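Local structure of uroporphyrinogen III cosynthase (HemD) (Helicobacter pylori, 3P9Z) at residues A[5-10]-A[164-169]; A[29-34]-A[54-59]; A[117-122]-A[138-143]; A[172-177]-A[196-201]. The protein probably catalyses cyclisation of the linear tetrapyrrole hydroxymethylbilane to uroporphyrinogen III, with loss of water, on the pathway to haem. All coordinates share one frame; numbering follows the deposited sequence.

Starting at the N terminus, segment 5-10, on strand 7-10, pairs with 164-169 only after more than 150 residues, and contact 1 therefore closes a long loop. Nested inside that loop are contact 2 (29-34 with 54-59) and then contact 3 (117-122 with 138-143), which follow one another without crossing. These two touch each other through Tyr29, Leu31 and strand 135-146, and lie on the far side of the chain's centre from contact 1. Contact 4 (172-177 with 196-201) opens only after contact 1 has closed; its first helix follows strand 164-167 directly and packs on it. Contacts 1 and 4 thus build one lobe, contacts 2 and 3 the other.

Contact 1 (A[5-10]-A[164-169]); sequences REIVWV and ILIFTA
Arg5 lays its guanidinium across Ile164, whose CG1 sits over the centre of the flat group, 3.8 Å from Arg5 CZ, the two side chains crossing at about a right angle. A bend at chi3 (67°) turns NE back over the isoleucine, and bonds from NE to Lys162 O and from NH2 to Thr187 OG1 fix the group there. Glu6 contributes its main chain: its O accepts Ile164 N at 2.7 Å. Ile7 runs beside Ile164, pointing the same way, and its CG2 touches Ile166 CD1 at 3.8 Å. On the opposite sheet face Val8 presses CB on Leu165 CD2, while its backbone bonds both ways. Val8 N donates to Ile164 O almost straight (177°), and Val8 O accepts Ile166 N at 2.8 Å. Trp9 returns to the face of Ile7. Ile166 CD1 stands directly above the centroid of its six-membered ring at 3.7 Å, a CH-pi contact, and Ile166 CG2 touches CE3 and CZ3. Val10 donates its N to Ile166 O and rests CB on Phe167 CD1 at 3.7 Å. Past this point the ladder weakens: the bond from Thr168 N to Val10 O is long and weak (3.3 Å). Helix 214-223 covers Ile7 and Ile166, and helix 170-179 covers Val10 and Phe167. Parallel neighbouring strands with helices on both sheet faces are characteristic of a three-layer alpha/beta sandwich, here one of the two lobes of the uroporphyrinogen-III synthase fold.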
loop_
_atom_site.group_PDB
_atom_site.type_symbol
_atom_site.label_atom_id
_atom_site.label_comp_id
_atom_site.label_asym_id
_atom_site.label_seq_id
_atom_site.Cartn_x
_atom_site.Cartn_y
_atom_site.Cartn_z
ATOM N N ARG A 5 27.333 -9.449 -2.455
ATOM C CA ARG A 5 26.595 -8.327 -1.861
ATOM C C ARG A 5 25.294 -8.804 -1.202
ATOM O O ARG A 5 24.631 -9.681 -1.736
ATOM C CB ARG A 5 26.314 -7.265 -2.931
ATOM C CG ARG A 5 27.568 -6.793 -3.685
ATOM C CD ARG A 5 27.217 -5.798 -4.781
ATOM N NE ARG A 5 26.717 -4.558 -4.201
ATOM C CZ ARG A 5 26.212 -3.538 -4.885
ATOM N NH1 ARG A 5 26.153 -3.566 -6.218
ATOM N NH2 ARG A 5 25.794 -2.469 -4.230
ATOM N N GLU A 6 24.955 -8.231 -0.048
ATOM C CA GLU A 6 23.719 -8.553 0.666
ATOM C C GLU A 6 22.503 -7.894 0.011
ATOM O O GLU A 6 22.532 -6.708 -0.281
ATOM C CB GLU A 6 23.791 -8.051 2.106
ATOM C CG GLU A 6 24.381 -9.016 3.129
ATOM C CD GLU A 6 23.802 -8.765 4.523
ATOM O OE1 GLU A 6 22.556 -8.748 4.681
ATOM O OE2 GLU A 6 24.597 -8.572 5.461
ATOM N N ILE A 7 21.435 -8.658 -0.173
ATOM C CA ILE A 7 20.179 -8.146 -0.706
ATOM C C ILE A 7 19.190 -7.859 0.447
ATOM O O ILE A 7 18.835 -8.762 1.225
ATOM C CB ILE A 7 19.593 -9.118 -1.746
ATOM C CG1 ILE A 7 20.516 -9.208 -2.968
ATOM C CG2 ILE A 7 18.158 -8.722 -2.159
ATOM C CD1 ILE A 7 20.238 -10.395 -3.900
ATOM N N VAL A 8 18.768 -6.597 0.550
ATOM C CA VAL A 8 17.860 -6.146 1.611
ATOM C C VAL A 8 16.548 -5.568 1.045
ATOM O O VAL A 8 16.562 -4.673 0.198
ATOM C CB VAL A 8 18.550 -5.099 2.519
ATOM C CG1 VAL A 8 17.693 -4.756 3.734
ATOM C CG2 VAL A 8 19.904 -5.602 2.981
ATOM N N TRP A 9 15.419 -6.090 1.529
ATOM C CA TRP A 9 14.098 -5.596 1.162
ATOM C C TRP A 9 13.706 -4.462 2.104
ATOM O O TRP A 9 13.827 -4.583 3.332
ATOM C CB TRP A 9 13.062 -6.713 1.278
ATOM C CG TRP A 9 13.278 -7.882 0.353
ATOM C CD1 TRP A 9 14.033 -8.985 0.595
ATOM C CD2 TRP A 9 12.715 -8.056 -0.956
ATOM N NE1 TRP A 9 13.977 -9.856 -0.480
ATOM C CE2 TRP A 9 13.173 -9.303 -1.445
ATOM C CE3 TRP A 9 11.853 -7.291 -1.750
ATOM C CZ2 TRP A 9 12.808 -9.795 -2.704
ATOM C CZ3 TRP A 9 11.475 -7.785 -3.000
ATOM C CH2 TRP A 9 11.961 -9.023 -3.465
ATOM N N VAL A 10 13.243 -3.360 1.527
ATOM C CA VAL A 10 12.694 -2.245 2.274
ATOM C C VAL A 10 11.231 -2.219 1.839
ATOM O O VAL A 10 10.894 -1.736 0.753
ATOM C CB VAL A 10 13.416 -0.907 1.943
ATOM C CG1 VAL A 10 12.946 0.207 2.874
ATOM C CG2 VAL A 10 14.949 -1.064 2.031
ATOM N N ILE A 164 22.563 -4.280 -1.565
ATOM C CA ILE A 164 21.562 -3.945 -2.569
ATOM C C ILE A 164 20.199 -3.777 -1.873
ATOM O O ILE A 164 19.703 -4.712 -1.257
ATOM C CB ILE A 164 21.467 -5.043 -3.658
ATOM C CG1 ILE A 164 22.801 -5.198 -4.415
ATOM C CG2 ILE A 164 20.337 -4.741 -4.632
ATOM C CD1 ILE A 164 23.055 -6.622 -4.912
ATOM N N LEU A 165 19.598 -2.600 -2.004
ATOM C CA LEU A 165 18.364 -2.269 -1.296
ATOM C C LEU A 165 17.171 -2.176 -2.248
ATOM O O LEU A 165 17.177 -1.366 -3.199
ATOM C CB LEU A 165 18.514 -0.940 -0.544
ATOM C CG LEU A 165 19.814 -0.729 0.232
ATOM C CD1 LEU A 165 19.892 0.691 0.728
ATOM C CD2 LEU A 165 19.911 -1.722 1.389
ATOM N N ILE A 166 16.158 -2.997 -1.971
ATOM C CA ILE A 166 14.935 -3.042 -2.787
ATOM C C ILE A 166 13.828 -2.192 -2.177
ATOM O O ILE A 166 13.274 -2.529 -1.104
ATOM C CB ILE A 166 14.426 -4.512 -3.010
ATOM C CG1 ILE A 166 15.511 -5.368 -3.683
ATOM C CG2 ILE A 166 13.137 -4.506 -3.842
ATOM C CD1 ILE A 166 15.224 -6.861 -3.755
ATOM N N PHE A 167 13.501 -1.088 -2.848
ATOM C CA PHE A 167 12.409 -0.222 -2.385
ATOM C C PHE A 167 11.116 -0.530 -3.124
ATOM O O PHE A 167 11.056 -0.412 -4.357
ATOM C CB PHE A 167 12.793 1.255 -2.534
ATOM C CG PHE A 167 14.031 1.637 -1.750
ATOM C CD1 PHE A 167 13.938 1.962 -0.386
ATOM C CD2 PHE A 167 15.273 1.681 -2.367
ATOM C CE1 PHE A 167 15.087 2.313 0.354
ATOM C CE2 PHE A 167 16.434 2.038 -1.644
ATOM C CZ PHE A 167 16.333 2.354 -0.268
ATOM N N THR A 168 10.080 -0.899 -2.368
ATOM C CA THR A 168 8.834 -1.387 -2.962
ATOM C C THR A 168 7.727 -0.339 -3.015
ATOM O O THR A 168 6.664 -0.608 -3.549
ATOM C CB THR A 168 8.315 -2.648 -2.236
ATOM O OG1 THR A 168 8.002 -2.315 -0.876
ATOM C CG2 THR A 168 9.383 -3.740 -2.245
ATOM N N ALA A 169 7.990 0.847 -2.464
ATOM C CA ALA A 169 7.050 1.976 -2.492
ATOM C C ALA A 169 7.789 3.227 -2.036
ATOM O O ALA A 169 8.855 3.124 -1.432
ATOM C CB ALA A 169 5.843 1.713 -1.575
#

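Contact 2 (A[29-34]-A[54-59]); sequences YPLELD and ETLKNS
This is a light, partly buried contact, mostly apolar and bridged by water, in which Tyr29, Pro30 and Leu31 of the loop after strand 19-28 lie against Thr55, the last residue of helix 46-55, and Leu56 just after it. Only 184 Å² is buried between the segments. Thr55 has the largest share: its CB rests on Pro30 CA at 3.9 Å, and its methyl CG2 lies 4.1 Å from Tyr29 C, over the peptide that joins Tyr29 to the proline. The hydroxyl is set between the backbone N and the carbonyl carbon (chi1 62°), where OG1 bonds to Ser51 O one helical turn back. The same OG1 also holds a water at 2.6 Å. That water donates to Tyr29 O at 2.7 Å, a link between the loop carbonyl and the helix where the two backbones do not bond directly. Beside this polar bridge Leu56 extends its chain to the loop, and its CD1 approaches Leu31 CB at 4.3 Å. Both leucines also touch Leu65 of helix 60-66, which makes a small apolar cluster of loop and helices. The polypeptide leaves the first helix at Leu56 and enters a type II beta turn closed by Ser59 N to Leu56 O at 2.9 Å. Ser59 then serves as N-cap of the next helix, its OG accepting Lys61 N. These are two consecutive helices joined by a type II turn on the flank of an alpha/beta lobe, with the loop that follows strand 19-28 packed against the helix end and, through Leu31, against helix 60-66.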
loop_
_atom_site.group_PDB
_atom_site.type_symbol
_atom_site.label_atom_id
_atom_site.label_comp_id
_atom_site.label_asym_id
_atom_site.label_seq_id
_atom_site.Cartn_x
_atom_site.Cartn_y
_atom_site.Cartn_z
ATOM N N TYR A 29 -8.210 3.341 12.085
ATOM C CA TYR A 29 -9.207 4.259 12.627
ATOM C C TYR A 29 -10.604 3.679 12.442
ATOM O O TYR A 29 -10.977 3.280 11.336
ATOM C CB TYR A 29 -9.130 5.630 11.950
ATOM C CG TYR A 29 -7.754 6.239 11.954
ATOM C CD1 TYR A 29 -7.178 6.708 13.139
ATOM C CD2 TYR A 29 -7.019 6.340 10.782
ATOM C CE1 TYR A 29 -5.906 7.264 13.144
ATOM C CE2 TYR A 29 -5.750 6.898 10.777
ATOM C CZ TYR A 29 -5.202 7.358 11.955
ATOM O OH TYR A 29 -3.938 7.902 11.947
ATOM N N PRO A 30 -11.381 3.613 13.532
ATOM C CA PRO A 30 -12.744 3.088 13.427
ATOM C C PRO A 30 -13.605 3.878 12.435
ATOM O O PRO A 30 -13.458 5.092 12.286
ATOM C CB PRO A 30 -13.288 3.238 14.861
ATOM C CG PRO A 30 -12.078 3.150 15.721
ATOM C CD PRO A 30 -11.026 3.924 14.932
ATOM N N LEU A 31 -14.485 3.170 11.751
ATOM C CA LEU A 31 -15.458 3.810 10.886
ATOM C C LEU A 31 -16.621 4.296 11.742
ATOM O O LEU A 31 -17.381 3.489 12.309
ATOM C CB LEU A 31 -15.920 2.839 9.800
ATOM C CG LEU A 31 -16.926 3.337 8.774
ATOM C CD1 LEU A 31 -16.286 4.368 7.837
ATOM C CD2 LEU A 31 -17.465 2.123 8.018
ATOM N N GLU A 32 -16.742 5.616 11.831
ATOM C CA GLU A 32 -17.742 6.283 12.662
ATOM C C GLU A 32 -19.061 6.465 11.916
ATOM O O GLU A 32 -20.146 6.388 12.524
ATOM C CB GLU A 32 -17.223 7.651 13.130
ATOM N N LEU A 33 -18.951 6.706 10.606
ATOM C CA LEU A 33 -20.086 6.915 9.706
ATOM C C LEU A 33 -21.119 5.770 9.708
ATOM O O LEU A 33 -20.764 4.580 9.802
ATOM C CB LEU A 33 -19.554 7.130 8.277
ATOM N N ASP A 34 -22.393 6.139 9.607
ATOM C CA ASP A 34 -23.475 5.189 9.352
ATOM C C ASP A 34 -23.433 4.813 7.860
ATOM O O ASP A 34 -23.574 5.693 6.996
ATOM C CB ASP A 34 -24.825 5.842 9.715
ATOM C CG ASP A 34 -26.036 4.996 9.317
ATOM O OD1 ASP A 34 -25.914 3.759 9.176
ATOM O OD2 ASP A 34 -27.134 5.578 9.158
ATOM N N GLU A 54 -10.582 -5.432 11.707
ATOM C CA GLU A 54 -10.070 -5.282 13.068
ATOM C C GLU A 54 -10.896 -4.344 13.953
ATOM O O GLU A 54 -11.284 -4.724 15.059
ATOM C CB GLU A 54 -8.591 -4.856 13.067
ATOM C CG GLU A 54 -7.991 -4.784 14.465
ATOM C CD GLU A 54 -6.478 -4.590 14.485
ATOM O OE1 GLU A 54 -5.755 -5.409 13.866
ATOM O OE2 GLU A 54 -6.012 -3.622 15.144
ATOM N N THR A 55 -11.150 -3.121 13.486
ATOM C CA THR A 55 -11.820 -2.118 14.313
ATOM C C THR A 55 -13.302 -2.440 14.520
ATOM O O THR A 55 -13.924 -1.924 15.444
ATOM C CB THR A 55 -11.740 -0.707 13.708
ATOM O OG1 THR A 55 -12.401 -0.715 12.442
ATOM C CG2 THR A 55 -10.284 -0.242 13.538
ATOM N N LEU A 56 -13.861 -3.278 13.645
ATOM C CA LEU A 56 -15.294 -3.584 13.668
ATOM C C LEU A 56 -15.602 -5.074 13.845
ATOM O O LEU A 56 -16.722 -5.491 13.595
ATOM C CB LEU A 56 -15.979 -3.064 12.384
ATOM C CG LEU A 56 -15.948 -1.568 12.057
ATOM C CD1 LEU A 56 -16.511 -1.347 10.669
ATOM C CD2 LEU A 56 -16.715 -0.731 13.095
ATOM N N LYS A 57 -14.614 -5.862 14.270
ATOM C CA LYS A 57 -14.770 -7.318 14.454
ATOM C C LYS A 57 -16.021 -7.658 15.268
ATOM O O LYS A 57 -16.277 -7.036 16.303
ATOM C CB LYS A 57 -13.519 -7.930 15.113
ATOM N N ASN A 58 -16.803 -8.613 14.756
ATOM C CA ASN A 58 -18.079 -9.056 15.348
ATOM C C ASN A 58 -19.188 -7.991 15.451
ATOM O O ASN A 58 -20.295 -8.295 15.905
ATOM C CB ASN A 58 -17.854 -9.746 16.714
ATOM N N SER A 59 -18.907 -6.762 15.016
ATOM C CA SER A 59 -19.876 -5.669 15.104
ATOM C C SER A 59 -20.979 -5.834 14.054
ATOM O O SER A 59 -20.733 -6.401 12.969
ATOM C CB SER A 59 -19.158 -4.322 14.960
ATOM O OG SER A 59 -20.048 -3.240 14.776
HETATM O O HOH W 1 -11.700 0.843 10.430
#

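Contact 3 (A[117-122]-A[138-143]); sequences RAKEIV and QAVVYE
Arg117 O is gripped from strand 135-146 by two successive residues: Val141 N donates to it at 2.9 Å, and Val140 CA makes a CA-H...O contact at 3.4 Å. Arg117 N in turn bonds to Ala139 O at 2.9 Å. The next bond, Lys119 N to Tyr142 O at 2.9 Å, is displaced by one residue, because Arg117 pairs with Val140 but Ala118 with Tyr142. This is a beta bulge at the end of a parallel pair, the two strands of a beta-alpha-beta unit whose helix, 125-131, links them. The Arg117 side chain folds forward over the loop that follows it, CG lying between the backbone N and the carbonyl carbon (chi1 66°). NE donates to Ala118 O at 2.6 Å in the guanidinium plane, and NH2 reaches Glu120 O, approaching from above that carbonyl's plane. The bent loop is thus tied to the strand end, close to a malonate ion, probably from the crystallisation liquor, to which Val122 N is hydrogen-bonded. On the other sheet face Ala118 CB lies over the Tyr142 ring, 3.4 Å from CZ, a tight fit. A water accepts Ala118 N at 2.9 Å and is also bonded to Tyr142 OH. Lys119 CB packs on Val140 CG1, and Glu120 OE2 meets Glu143 CG at 3.4 Å. Glu143 OE1 is hydrogen-bonded to Tyr29 OH.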
loop_
_atom_site.group_PDB
_atom_site.type_symbol
_atom_site.label_atom_id
_atom_site.label_comp_id
_atom_site.label_asym_id
_atom_site.label_seq_id
_atom_site.Cartn_x
_atom_site.Cartn_y
_atom_site.Cartn_z
ATOM N N ARG A 117 -10.609 4.654 2.729
ATOM C CA ARG A 117 -9.342 5.144 2.189
ATOM C C ARG A 117 -8.227 5.379 3.222
ATOM O O ARG A 117 -8.467 5.371 4.439
ATOM C CB ARG A 117 -9.599 6.435 1.397
ATOM C CG ARG A 117 -10.073 7.601 2.265
ATOM C CD ARG A 117 -9.800 8.959 1.611
ATOM N NE ARG A 117 -8.369 9.189 1.351
ATOM C CZ ARG A 117 -7.890 10.019 0.419
ATOM N NH1 ARG A 117 -8.710 10.714 -0.373
ATOM N NH2 ARG A 117 -6.578 10.154 0.274
ATOM N N ALA A 118 -7.021 5.598 2.701
ATOM C CA ALA A 118 -5.871 6.040 3.468
ATOM C C ALA A 118 -5.975 7.527 3.795
ATOM O O ALA A 118 -6.613 8.300 3.070
ATOM C CB ALA A 118 -4.602 5.782 2.687
ATOM N N LYS A 119 -5.339 7.914 4.895
ATOM C CA LYS A 119 -5.258 9.317 5.285
ATOM C C LYS A 119 -4.420 10.076 4.283
ATOM O O LYS A 119 -4.727 11.204 3.938
ATOM C CB LYS A 119 -4.615 9.457 6.672
ATOM C CG LYS A 119 -4.723 10.859 7.259
ATOM C CD LYS A 119 -4.653 10.825 8.779
ATOM C CE LYS A 119 -5.234 12.101 9.399
ATOM N NZ LYS A 119 -5.863 11.814 10.745
ATOM N N GLU A 120 -3.343 9.448 3.833
ATOM C CA GLU A 120 -2.392 10.104 2.951
ATOM C C GLU A 120 -2.917 10.107 1.525
ATOM O O GLU A 120 -3.689 9.233 1.125
ATOM C CB GLU A 120 -0.998 9.453 3.050
ATOM C CG GLU A 120 -0.964 7.959 2.710
ATOM C CD GLU A 120 -1.300 7.030 3.892
ATOM O OE1 GLU A 120 -1.181 5.795 3.724
ATOM O OE2 GLU A 120 -1.668 7.512 4.985
ATOM N N ILE A 121 -2.500 11.124 0.779
ATOM C CA ILE A 121 -2.891 11.303 -0.600
ATOM C C ILE A 121 -1.925 10.517 -1.480
ATOM O O ILE A 121 -0.744 10.832 -1.538
ATOM C CB ILE A 121 -2.908 12.820 -0.951
ATOM C CG1 ILE A 121 -4.070 13.504 -0.201
ATOM C CG2 ILE A 121 -2.981 13.059 -2.478
ATOM C CD1 ILE A 121 -3.973 14.997 -0.141
ATOM N N VAL A 122 -2.428 9.474 -2.131
ATOM C CA VAL A 122 -1.603 8.668 -3.020
ATOM C C VAL A 122 -2.119 8.750 -4.465
ATOM O O VAL A 122 -1.538 9.452 -5.288
ATOM C CB VAL A 122 -1.470 7.202 -2.532
ATOM C CG1 VAL A 122 -0.633 6.365 -3.519
ATOM C CG2 VAL A 122 -0.841 7.155 -1.135
ATOM N N GLN A 138 -16.054 9.879 1.451
ATOM C CA GLN A 138 -14.772 9.257 1.808
ATOM C C GLN A 138 -14.678 9.136 3.312
ATOM O O GLN A 138 -15.051 10.072 4.028
ATOM C CB GLN A 138 -13.608 10.155 1.409
ATOM C CG GLN A 138 -13.598 10.594 -0.006
ATOM C CD GLN A 138 -12.310 11.302 -0.345
ATOM O OE1 GLN A 138 -12.176 12.510 -0.149
ATOM N NE2 GLN A 138 -11.369 10.565 -0.871
ATOM N N ALA A 139 -14.168 8.009 3.790
ATOM C CA ALA A 139 -13.786 7.886 5.195
ATOM C C ALA A 139 -12.387 7.298 5.284
ATOM O O ALA A 139 -12.104 6.248 4.708
ATOM C CB ALA A 139 -14.775 7.025 5.970
ATOM N N VAL A 140 -11.535 8.002 6.020
ATOM C CA VAL A 140 -10.184 7.589 6.344
ATOM C C VAL A 140 -10.215 6.450 7.385
ATOM O O VAL A 140 -10.621 6.649 8.531
ATOM C CB VAL A 140 -9.404 8.804 6.914
ATOM C CG1 VAL A 140 -8.037 8.381 7.477
ATOM C CG2 VAL A 140 -9.257 9.909 5.827
ATOM N N VAL A 141 -9.778 5.258 7.002
ATOM C CA VAL A 141 -9.787 4.144 7.959
ATOM C C VAL A 141 -8.387 3.645 8.308
ATOM O O VAL A 141 -8.225 2.766 9.163
ATOM C CB VAL A 141 -10.709 2.976 7.499
ATOM C CG1 VAL A 141 -12.185 3.484 7.355
ATOM C CG2 VAL A 141 -10.215 2.364 6.207
ATOM N N TYR A 142 -7.370 4.191 7.648
ATOM C CA TYR A 142 -5.998 3.823 8.009
ATOM C C TYR A 142 -4.984 4.872 7.592
ATOM O O TYR A 142 -5.272 5.734 6.759
ATOM C CB TYR A 142 -5.606 2.425 7.471
ATOM C CG TYR A 142 -5.229 2.417 6.011
ATOM C CD1 TYR A 142 -6.210 2.328 5.028
ATOM C CD2 TYR A 142 -3.893 2.520 5.602
ATOM C CE1 TYR A 142 -5.892 2.334 3.682
ATOM C CE2 TYR A 142 -3.559 2.532 4.225
ATOM C CZ TYR A 142 -4.575 2.428 3.286
ATOM O OH TYR A 142 -4.303 2.437 1.939
ATOM N N GLU A 143 -3.801 4.775 8.203
ATOM C CA GLU A 143 -2.666 5.608 7.857
ATOM C C GLU A 143 -1.400 4.758 7.883
ATOM O O GLU A 143 -1.220 3.912 8.773
ATOM C CB GLU A 143 -2.548 6.772 8.835
ATOM C CG GLU A 143 -1.545 7.821 8.404
ATOM C CD GLU A 143 -1.387 8.952 9.406
ATOM O OE1 GLU A 143 -1.980 8.888 10.504
ATOM O OE2 GLU A 143 -0.661 9.918 9.087
HETATM O O HOH W 2 -6.546 3.796 0.422
#

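Contact 4 (A[172-177]-A[196-201]); sequences HAKAFL and ALYLQE
Tyr198 reaches from helix 193-201 to Ala173 and Lys174 of helix 170-179. Its CB leaves the backbone toward the other helix, CG stands anti to the backbone N (chi1 170°), and the ring continues toward helix 170-179. CD2 is the first ring atom to arrive, 3.9 Å from Ala173 CB. CE2, one atom further, touches the same methyl at 3.9 Å and also comes close to Lys174 N. The ring meets both atoms obliquely. At the tip OH lies against the aliphatic chain of Lys174, 3.7 Å from CG and equally near CB, while the rest of the lysine runs on past it, the two side chains slanting across each other. The helices themselves stand well apart, their axes 10.4 Å at closest approach and 31° from parallel, so the space between them is spanned by side chains. They are successive helices on one face of a parallel sheet, in the order strand 164-167, helix 170-179, strand 187-190, helix 193-201, the repeated beta-alpha-beta pattern of an alpha/beta lobe. Nearer the sheet Leu199 takes over from the tyrosine. Its CG lies beside its backbone N (chi1 -73°), and CD2 fits against Ala173 CB at 3.7 Å, so that the small alanine is touched by both large side chains. Leu177, one turn after Ala173, adds a looser touch, CD1 lying 4.4 Å from Leu199 CD2. Phe167 of strand 164-167 underlies Ala173 and Leu199 alike, and Leu177 also touches Phe182 and Ile204.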
loop_
_atom_site.group_PDB
_atom_site.type_symbol
_atom_site.label_atom_id
_atom_site.label_comp_id
_atom_site.label_asym_id
_atom_site.label_seq_id
_atom_site.Cartn_x
_atom_site.Cartn_y
_atom_site.Cartn_z
ATOM N N HIS A 172 8.461 3.616 1.796
ATOM C CA HIS A 172 9.631 2.870 2.239
ATOM C C HIS A 172 10.969 3.571 1.976
ATOM O O HIS A 172 11.859 3.567 2.832
ATOM C CB HIS A 172 9.608 1.473 1.613
ATOM C CG HIS A 172 8.426 0.670 2.041
ATOM N ND1 HIS A 172 7.604 0.007 1.153
ATOM C CD2 HIS A 172 7.902 0.458 3.270
ATOM C CE1 HIS A 172 6.631 -0.588 1.821
ATOM N NE2 HIS A 172 6.795 -0.336 3.108
ATOM N N ALA A 173 11.103 4.174 0.794
ATOM C CA ALA A 173 12.247 5.017 0.483
ATOM C C ALA A 173 12.341 6.196 1.454
ATOM O O ALA A 173 13.402 6.470 2.018
ATOM C CB ALA A 173 12.159 5.515 -0.954
ATOM N N LYS A 174 11.220 6.880 1.650
ATOM C CA LYS A 174 11.143 8.008 2.570
ATOM C C LYS A 174 11.591 7.619 3.992
ATOM O O LYS A 174 12.414 8.306 4.600
ATOM C CB LYS A 174 9.715 8.579 2.570
ATOM C CG LYS A 174 9.563 9.894 3.310
ATOM C CD LYS A 174 8.212 10.553 2.986
ATOM C CE LYS A 174 8.036 11.854 3.775
ATOM N NZ LYS A 174 7.640 11.597 5.211
ATOM N N ALA A 175 11.044 6.520 4.506
ATOM C CA ALA A 175 11.358 6.063 5.851
ATOM C C ALA A 175 12.833 5.663 5.955
ATOM O O ALA A 175 13.497 5.935 6.957
ATOM C CB ALA A 175 10.464 4.893 6.234
ATOM N N PHE A 176 13.344 5.009 4.917
ATOM C CA PHE A 176 14.743 4.629 4.932
ATOM C C PHE A 176 15.618 5.865 5.085
ATOM O O PHE A 176 16.500 5.903 5.955
ATOM C CB PHE A 176 15.128 3.858 3.679
ATOM C CG PHE A 176 16.544 3.382 3.684
ATOM C CD1 PHE A 176 17.559 4.167 3.130
ATOM C CD2 PHE A 176 16.873 2.158 4.252
ATOM C CE1 PHE A 176 18.894 3.738 3.129
ATOM C CE2 PHE A 176 18.209 1.717 4.261
ATOM C CZ PHE A 176 19.219 2.514 3.689
ATOM N N LEU A 177 15.362 6.870 4.252
ATOM C CA LEU A 177 16.194 8.077 4.232
ATOM C C LEU A 177 16.029 8.889 5.505
ATOM O O LEU A 177 16.945 9.565 5.915
ATOM C CB LEU A 177 15.913 8.931 2.997
ATOM C CG LEU A 177 16.358 8.282 1.676
ATOM C CD1 LEU A 177 15.940 9.143 0.486
ATOM C CD2 LEU A 177 17.877 8.029 1.670
ATOM N N ALA A 196 11.302 5.109 -8.160
ATOM C CA ALA A 196 12.589 5.511 -8.709
ATOM C C ALA A 196 12.711 7.024 -8.871
ATOM O O ALA A 196 13.757 7.591 -8.576
ATOM C CB ALA A 196 12.841 4.801 -10.028
ATOM N N LEU A 197 11.638 7.670 -9.327
ATOM C CA LEU A 197 11.678 9.111 -9.575
ATOM C C LEU A 197 11.636 9.915 -8.274
ATOM O O LEU A 197 12.184 11.025 -8.189
ATOM C CB LEU A 197 10.573 9.536 -10.560
ATOM C CG LEU A 197 10.766 8.986 -11.988
ATOM C CD1 LEU A 197 9.560 9.264 -12.893
ATOM C CD2 LEU A 197 12.026 9.560 -12.614
ATOM N N TYR A 198 11.012 9.338 -7.252
ATOM C CA TYR A 198 11.100 9.913 -5.911
ATOM C C TYR A 198 12.548 9.861 -5.409
ATOM O O TYR A 198 13.102 10.876 -4.975
ATOM C CB TYR A 198 10.173 9.195 -4.929
ATOM C CG TYR A 198 10.467 9.636 -3.521
ATOM C CD1 TYR A 198 9.943 10.833 -3.029
ATOM C CD2 TYR A 198 11.331 8.900 -2.711
ATOM C CE1 TYR A 198 10.242 11.273 -1.731
ATOM C CE2 TYR A 198 11.650 9.337 -1.406
ATOM C CZ TYR A 198 11.096 10.514 -0.935
ATOM O OH TYR A 198 11.389 10.946 0.329
ATOM N N LEU A 199 13.163 8.680 -5.471
ATOM C CA LEU A 199 14.583 8.542 -5.126
ATOM C C LEU A 199 15.496 9.513 -5.897
ATOM O O LEU A 199 16.406 10.121 -5.335
ATOM C CB LEU A 199 15.062 7.096 -5.329
ATOM C CG LEU A 199 14.556 6.107 -4.269
ATOM C CD1 LEU A 199 14.863 4.669 -4.674
ATOM C CD2 LEU A 199 15.160 6.413 -2.907
ATOM N N GLN A 200 15.247 9.645 -7.193
ATOM C CA GLN A 200 16.059 10.533 -8.030
ATOM C C GLN A 200 15.900 12.014 -7.614
ATOM O O GLN A 200 16.860 12.787 -7.670
ATOM C CB GLN A 200 15.664 10.315 -9.485
ATOM C CG GLN A 200 16.373 11.190 -10.487
ATOM C CD GLN A 200 15.946 10.856 -11.903
ATOM O OE1 GLN A 200 15.989 9.691 -12.330
ATOM N NE2 GLN A 200 15.520 11.873 -12.635
ATOM N N GLU A 201 14.693 12.391 -7.180
ATOM C CA GLU A 201 14.435 13.720 -6.622
ATOM C C GLU A 201 15.337 13.941 -5.406
ATOM O O GLU A 201 15.815 15.052 -5.166
ATOM C CB GLU A 201 12.941 13.858 -6.251
ATOM C CG GLU A 201 12.565 15.129 -5.443
ATOM C CD GLU A 201 11.090 15.165 -5.003
ATOM O OE1 GLU A 201 10.351 14.181 -5.252
ATOM O OE2 GLU A 201 10.669 16.182 -4.404
#